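Local coordinates for putative transcriptional regulator TRANSCRIPTION REGULATOR protein (Rhizobium meliloti, PDB 5NLA) that activates transcription as an AraC-like regulator that binds the second messenger c-di-GMP to control extracellular polysaccharide production, probably through sequence-specific DNA binding, at residues His123-Glu137 against Tyr159-Met173. Residues are numbered along the deposited sequence; the frame is centred on the assembly and turned at random.
Sequences HWNVGLFRSGRSWTE and YRGRMTDAASILLFM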
loop_
_atom_site.group_PDB
_atom_site.type_symbol
_atom_site.label_atom_id
_atom_site.label_comp_id
_atom_site.label_asym_id
_atom_site.label_seq_id
_atom_site.Cartn_x
_atom_site.Cartn_y
_atom_site.Cartn_z
ATOM N N HIS A 123 4.466 0.172 0.569
ATOM C CA HIS A 123 3.871 -0.064 -0.724
ATOM C C HIS A 123 3.248 1.240 -1.230
ATOM O O HIS A 123 2.941 2.138 -0.442
ATOM C CB HIS A 123 2.784 -1.152 -0.637
ATOM C CG HIS A 123 3.299 -2.522 -0.308
ATOM N ND1 HIS A 123 3.935 -2.817 0.875
ATOM C CD2 HIS A 123 3.244 -3.685 -1.002
ATOM C CE1 HIS A 123 4.275 -4.094 0.886
ATOM N NE2 HIS A 123 3.857 -4.647 -0.237
ATOM N N TRP A 124 3.092 1.341 -2.546
ATOM C CA TRP A 124 2.245 2.364 -3.150
ATOM C C TRP A 124 0.826 1.804 -3.094
ATOM O O TRP A 124 0.557 0.709 -3.584
ATOM C CB TRP A 124 2.651 2.619 -4.595
ATOM C CG TRP A 124 4.112 2.863 -4.785
ATOM C CD1 TRP A 124 5.034 1.962 -5.192
ATOM C CD2 TRP A 124 4.814 4.093 -4.575
ATOM N NE1 TRP A 124 6.272 2.548 -5.245
ATOM C CE2 TRP A 124 6.163 3.856 -4.871
ATOM C CE3 TRP A 124 4.430 5.370 -4.155
ATOM C CZ2 TRP A 124 7.133 4.840 -4.774
ATOM C CZ3 TRP A 124 5.398 6.352 -4.046
ATOM C CH2 TRP A 124 6.735 6.082 -4.363
ATOM N N ASN A 125 -0.072 2.538 -2.462
ATOM C CA ASN A 125 -1.449 2.098 -2.291
ATOM C C ASN A 125 -2.319 2.896 -3.253
ATOM O O ASN A 125 -2.298 4.134 -3.256
ATOM C CB ASN A 125 -1.883 2.334 -0.836
ATOM C CG ASN A 125 -3.117 1.531 -0.413
ATOM O OD1 ASN A 125 -3.707 1.842 0.617
ATOM N ND2 ASN A 125 -3.494 0.512 -1.168
ATOM N N VAL A 126 -3.043 2.180 -4.096
ATOM C CA VAL A 126 -4.087 2.779 -4.919
ATOM C C VAL A 126 -5.374 2.058 -4.603
ATOM O O VAL A 126 -5.395 0.828 -4.558
ATOM C CB VAL A 126 -3.748 2.656 -6.399
ATOM C CG1 VAL A 126 -4.978 2.870 -7.267
ATOM C CG2 VAL A 126 -2.654 3.655 -6.741
ATOM N N GLY A 127 -6.437 2.814 -4.362
ATOM C CA GLY A 127 -7.704 2.222 -3.931
ATOM C C GLY A 127 -8.882 2.849 -4.633
ATOM O O GLY A 127 -9.011 4.067 -4.636
ATOM N N LEU A 128 -9.727 2.005 -5.222
ATOM C CA LEU A 128 -10.944 2.428 -5.912
ATOM C C LEU A 128 -12.159 2.124 -5.061
ATOM O O LEU A 128 -12.271 1.018 -4.564
ATOM C CB LEU A 128 -11.091 1.633 -7.200
ATOM C CG LEU A 128 -12.342 1.881 -8.036
ATOM C CD1 LEU A 128 -12.380 3.323 -8.525
ATOM C CD2 LEU A 128 -12.354 0.896 -9.194
ATOM N N PHE A 129 -13.096 3.064 -4.959
ATOM C CA PHE A 129 -14.354 2.835 -4.227
ATOM C C PHE A 129 -15.473 2.471 -5.198
ATOM O O PHE A 129 -15.756 3.229 -6.135
ATOM C CB PHE A 129 -14.750 4.078 -3.421
ATOM C CG PHE A 129 -13.974 4.245 -2.140
ATOM C CD1 PHE A 129 -12.592 4.371 -2.157
ATOM C CD2 PHE A 129 -14.619 4.282 -0.924
ATOM C CE1 PHE A 129 -11.874 4.518 -0.983
ATOM C CE2 PHE A 129 -13.911 4.424 0.252
ATOM C CZ PHE A 129 -12.536 4.543 0.227
ATOM N N ARG A 130 -16.103 1.319 -4.975
ATOM C CA ARG A 130 -17.357 0.976 -5.662
ATOM C C ARG A 130 -18.469 1.809 -5.034
ATOM O O ARG A 130 -19.258 2.432 -5.729
ATOM C CB ARG A 130 -17.702 -0.514 -5.536
ATOM C CG ARG A 130 -16.568 -1.489 -5.833
ATOM C CD ARG A 130 -15.876 -1.131 -7.130
ATOM N NE ARG A 130 -15.076 -2.226 -7.660
ATOM C CZ ARG A 130 -14.490 -2.210 -8.858
ATOM N NH1 ARG A 130 -14.616 -1.154 -9.661
ATOM N NH2 ARG A 130 -13.779 -3.259 -9.265
ATOM N N SER A 131 -18.514 1.789 -3.706
ATOM C CA SER A 131 -19.409 2.617 -2.914
ATOM C C SER A 131 -18.700 3.137 -1.669
ATOM O O SER A 131 -17.723 2.566 -1.231
ATOM C CB SER A 131 -20.615 1.800 -2.486
ATOM O OG SER A 131 -20.209 0.737 -1.646
ATOM N N GLY A 132 -19.240 4.202 -1.098
ATOM C CA GLY A 132 -18.704 4.839 0.086
ATOM C C GLY A 132 -17.850 6.042 -0.265
ATOM O O GLY A 132 -17.669 6.387 -1.427
ATOM N N ARG A 133 -17.288 6.650 0.766
ATOM C CA ARG A 133 -16.566 7.899 0.676
ATOM C C ARG A 133 -15.554 7.849 1.790
ATOM O O ARG A 133 -15.884 7.409 2.890
ATOM C CB ARG A 133 -17.489 9.107 0.866
ATOM C CG ARG A 133 -18.402 9.325 -0.314
ATOM C CD ARG A 133 -19.136 10.666 -0.322
ATOM N NE ARG A 133 -19.652 10.944 -1.669
ATOM C CZ ARG A 133 -18.913 11.366 -2.703
ATOM N NH1 ARG A 133 -17.607 11.606 -2.571
ATOM N NH2 ARG A 133 -19.482 11.571 -3.886
ATOM N N SER A 134 -14.317 8.248 1.503
ATOM C CA SER A 134 -13.339 8.442 2.553
ATOM C C SER A 134 -12.931 9.899 2.559
ATOM O O SER A 134 -13.170 10.609 1.610
ATOM C CB SER A 134 -12.153 7.514 2.376
ATOM O OG SER A 134 -11.362 7.905 1.273
ATOM N N TRP A 135 -12.379 10.339 3.675
ATOM C CA TRP A 135 -11.806 11.661 3.811
ATOM C C TRP A 135 -10.482 11.433 4.483
ATOM O O TRP A 135 -10.443 10.819 5.554
ATOM C CB TRP A 135 -12.686 12.535 4.688
ATOM C CG TRP A 135 -14.012 12.888 4.061
ATOM C CD1 TRP A 135 -14.303 14.018 3.367
ATOM C CD2 TRP A 135 -15.214 12.102 4.077
ATOM N NE1 TRP A 135 -15.611 13.999 2.954
ATOM C CE2 TRP A 135 -16.198 12.835 3.371
ATOM C CE3 TRP A 135 -15.557 10.854 4.617
ATOM C CZ2 TRP A 135 -17.512 12.363 3.195
ATOM C CZ3 TRP A 135 -16.860 10.383 4.437
ATOM C CH2 TRP A 135 -17.821 11.142 3.732
ATOM N N THR A 136 -9.395 11.872 3.850
ATOM C CA THR A 136 -8.058 11.557 4.357
ATOM C C THR A 136 -7.127 12.760 4.468
ATOM O O THR A 136 -6.831 13.443 3.481
ATOM C CB THR A 136 -7.378 10.461 3.527
ATOM O OG1 THR A 136 -8.353 9.487 3.129
ATOM C CG2 THR A 136 -6.276 9.776 4.354
ATOM N N GLU A 137 -6.663 12.980 5.695
ATOM C CA GLU A 137 -5.690 14.001 6.002
ATOM C C GLU A 137 -4.272 13.442 5.870
ATOM O O GLU A 137 -3.980 12.322 6.309
ATOM C CB GLU A 137 -5.895 14.492 7.426
ATOM C CG GLU A 137 -5.231 15.819 7.694
ATOM C CD GLU A 137 -4.500 15.827 9.009
ATOM O OE1 GLU A 137 -5.184 15.831 10.057
ATOM O OE2 GLU A 137 -3.238 15.802 8.986
ATOM N N TYR A 159 -0.875 9.151 7.519
ATOM C CA TYR A 159 -2.180 9.702 7.201
ATOM C C TYR A 159 -3.239 9.339 8.258
ATOM O O TYR A 159 -3.167 8.290 8.902
ATOM C CB TYR A 159 -2.617 9.255 5.811
ATOM C CG TYR A 159 -2.789 7.760 5.617
ATOM C CD1 TYR A 159 -4.030 7.135 5.811
ATOM C CD2 TYR A 159 -1.742 6.983 5.195
ATOM C CE1 TYR A 159 -4.198 5.771 5.607
ATOM C CE2 TYR A 159 -1.894 5.617 4.989
ATOM C CZ TYR A 159 -3.120 5.012 5.197
ATOM O OH TYR A 159 -3.228 3.655 4.983
ATOM N N ARG A 160 -4.186 10.256 8.434
ATOM C CA ARG A 160 -5.365 10.118 9.302
ATOM C C ARG A 160 -6.577 10.191 8.380
ATOM O O ARG A 160 -6.588 10.965 7.421
ATOM C CB ARG A 160 -5.462 11.299 10.300
ATOM C CG ARG A 160 -4.668 11.148 11.582
ATOM C CD ARG A 160 -4.005 12.438 12.082
ATOM N NE ARG A 160 -3.193 13.133 11.060
ATOM C CZ ARG A 160 -2.039 12.699 10.512
ATOM N NH1 ARG A 160 -1.471 11.534 10.860
ATOM N NH2 ARG A 160 -1.442 13.458 9.587
ATOM N N GLY A 161 -7.613 9.424 8.675
ATOM C CA GLY A 161 -8.890 9.667 8.020
ATOM C C GLY A 161 -10.082 8.920 8.559
ATOM O O GLY A 161 -10.016 8.249 9.584
ATOM N N ARG A 162 -11.180 9.072 7.840
ATOM C CA ARG A 162 -12.427 8.388 8.138
ATOM C C ARG A 162 -13.022 7.902 6.834
ATOM O O ARG A 162 -12.896 8.574 5.797
ATOM C CB ARG A 162 -13.433 9.338 8.785
ATOM C CG ARG A 162 -12.950 10.101 10.010
ATOM C CD ARG A 162 -14.033 10.959 10.672
ATOM N NE ARG A 162 -15.110 11.336 9.753
ATOM C CZ ARG A 162 -16.222 10.619 9.510
ATOM N NH1 ARG A 162 -16.469 9.442 10.108
ATOM N NH2 ARG A 162 -17.111 11.079 8.633
ATOM N N MET A 163 -13.658 6.739 6.871
ATOM C CA MET A 163 -14.556 6.385 5.790
ATOM C C MET A 163 -15.932 6.005 6.303
ATOM O O MET A 163 -16.131 5.523 7.415
ATOM C CB MET A 163 -13.987 5.300 4.856
ATOM C CG MET A 163 -13.643 3.973 5.497
ATOM S SD MET A 163 -13.001 2.810 4.281
ATOM C CE MET A 163 -11.329 3.387 4.364
ATOM N N THR A 164 -16.884 6.258 5.440
ATOM C CA THR A 164 -18.228 5.801 5.592
ATOM C C THR A 164 -18.135 4.265 5.367
ATOM O O THR A 164 -17.011 3.734 5.162
ATOM C CB THR A 164 -19.103 6.600 4.581
ATOM O OG1 THR A 164 -20.376 6.864 5.157
ATOM C CG2 THR A 164 -19.273 5.904 3.274
ATOM N N ASP A 165 -19.256 3.544 5.434
ATOM C CA ASP A 165 -19.267 2.151 5.006
ATOM C C ASP A 165 -18.932 2.124 3.521
ATOM O O ASP A 165 -19.299 3.026 2.789
ATOM C CB ASP A 165 -20.592 1.460 5.306
ATOM C CG ASP A 165 -21.746 1.914 4.399
ATOM O OD1 ASP A 165 -21.787 3.067 3.918
ATOM O OD2 ASP A 165 -22.658 1.101 4.195
ATOM N N ALA A 166 -18.175 1.130 3.077
ATOM C CA ALA A 166 -17.643 1.175 1.728
ATOM C C ALA A 166 -17.255 -0.184 1.228
ATOM O O ALA A 166 -17.039 -1.103 2.007
ATOM C CB ALA A 166 -16.441 2.110 1.669
ATOM N N ALA A 167 -17.198 -0.287 -0.095
ATOM C CA ALA A 167 -16.638 -1.432 -0.798
ATOM C C ALA A 167 -15.556 -0.872 -1.686
ATOM O O ALA A 167 -15.814 0.022 -2.487
ATOM C CB ALA A 167 -17.698 -2.120 -1.652
ATOM N N SER A 168 -14.349 -1.379 -1.547
ATOM C CA SER A 168 -13.267 -0.921 -2.387
ATOM C C SER A 168 -12.479 -2.077 -2.958
ATOM O O SER A 168 -12.543 -3.208 -2.461
ATOM C CB SER A 168 -12.342 0.039 -1.619
ATOM O OG SER A 168 -11.814 -0.547 -0.446
ATOM N N ILE A 169 -11.756 -1.776 -4.031
ATOM C CA ILE A 169 -10.717 -2.660 -4.536
ATOM C C ILE A 169 -9.381 -1.901 -4.423
ATOM O O ILE A 169 -9.253 -0.760 -4.890
ATOM C CB ILE A 169 -11.058 -3.210 -5.945
ATOM C CG1 ILE A 169 -10.021 -4.260 -6.381
ATOM C CG2 ILE A 169 -11.184 -2.098 -6.976
ATOM C CD1 ILE A 169 -10.559 -5.281 -7.365
ATOM N N LEU A 170 -8.424 -2.522 -3.734
ATOM C CA LEU A 170 -7.158 -1.885 -3.350
ATOM C C LEU A 170 -5.953 -2.584 -3.996
ATOM O O LEU A 170 -5.825 -3.804 -3.907
ATOM C CB LEU A 170 -6.983 -1.959 -1.834
ATOM C CG LEU A 170 -7.936 -1.232 -0.874
ATOM C CD1 LEU A 170 -7.512 -1.554 0.557
ATOM C CD2 LEU A 170 -7.942 0.275 -1.098
ATOM N N LEU A 171 -5.078 -1.800 -4.627
ATOM C CA LEU A 171 -3.783 -2.275 -5.141
ATOM C C LEU A 171 -2.662 -1.852 -4.190
ATOM O O LEU A 171 -2.542 -0.671 -3.833
ATOM C CB LEU A 171 -3.481 -1.664 -6.514
ATOM C CG LEU A 171 -4.537 -1.761 -7.610
ATOM C CD1 LEU A 171 -4.102 -0.976 -8.839
ATOM C CD2 LEU A 171 -4.798 -3.211 -7.961
ATOM N N PHE A 172 -1.850 -2.817 -3.781
ATOM C CA PHE A 172 -0.643 -2.539 -3.018
ATOM C C PHE A 172 0.519 -2.985 -3.898
ATOM O O PHE A 172 0.635 -4.158 -4.225
ATOM C CB PHE A 172 -0.628 -3.310 -1.707
ATOM C CG PHE A 172 -1.704 -2.908 -0.730
ATOM C CD1 PHE A 172 -1.511 -1.837 0.135
ATOM C CD2 PHE A 172 -2.890 -3.657 -0.614
ATOM C CE1 PHE A 172 -2.492 -1.478 1.060
ATOM C CE2 PHE A 172 -3.869 -3.313 0.320
ATOM C CZ PHE A 172 -3.672 -2.219 1.156
ATOM N N MET A 173 1.355 -2.028 -4.289
ATOM C CA MET A 173 2.456 -2.252 -5.228
ATOM C C MET A 173 3.778 -2.046 -4.465
ATOM O O MET A 173 3.954 -1.000 -3.822
ATOM C CB MET A 173 2.348 -1.265 -6.406
ATOM C CG MET A 173 1.218 -1.575 -7.402
ATOM S SD MET A 173 0.659 -0.212 -8.453
ATOM C CE MET A 173 0.032 0.833 -7.161
#
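The carboxamide of Asn125 lies over one face of the Phe172 ring, the two planes only 12° apart, with ND2 above the rim and CB of His123 near the ring's edge. With CG anti to the backbone N (chi1 -162°), the amide reaches across the strand pair, and ND2 donates to Leu171 O at 3.1 Å from above the carbonyl plane. That oxygen also accepts from Val126 N, so two donors grip it. Farther along, CB of Ser168 lies over one face of the Phe129 ring, CB of Ala166 reaches CE2 obliquely at 3.7 Å, and SD of Met163 makes an oblique Met-aromatic contact. Ile169 CG2 sits over the guanidinium of Arg130, whose NH1 is bonded to Asn206, and meets Leu128 CB at 3.7 Å. At the far end Arg160 NH2 forms a salt bridge with Glu137 OE2 at 3.0 Å; OE2 lies in the guanidinium plane, while NH2 approaches from above the carboxylate plane.

Strands 124-129 and 166-173 pair antiparallel at 167°. At the corner Arg130 and Ser131 both face Ala167 in a classic beta bulge, the bond from Ser131 N being weak; strands 134-137 and 159-163 then pair in the second sheet. Backbone bonds thus join the segments in each sheet, with a register break between; Phe129-Met163 packing links the sheets, and an ion pair ties the more exposed second.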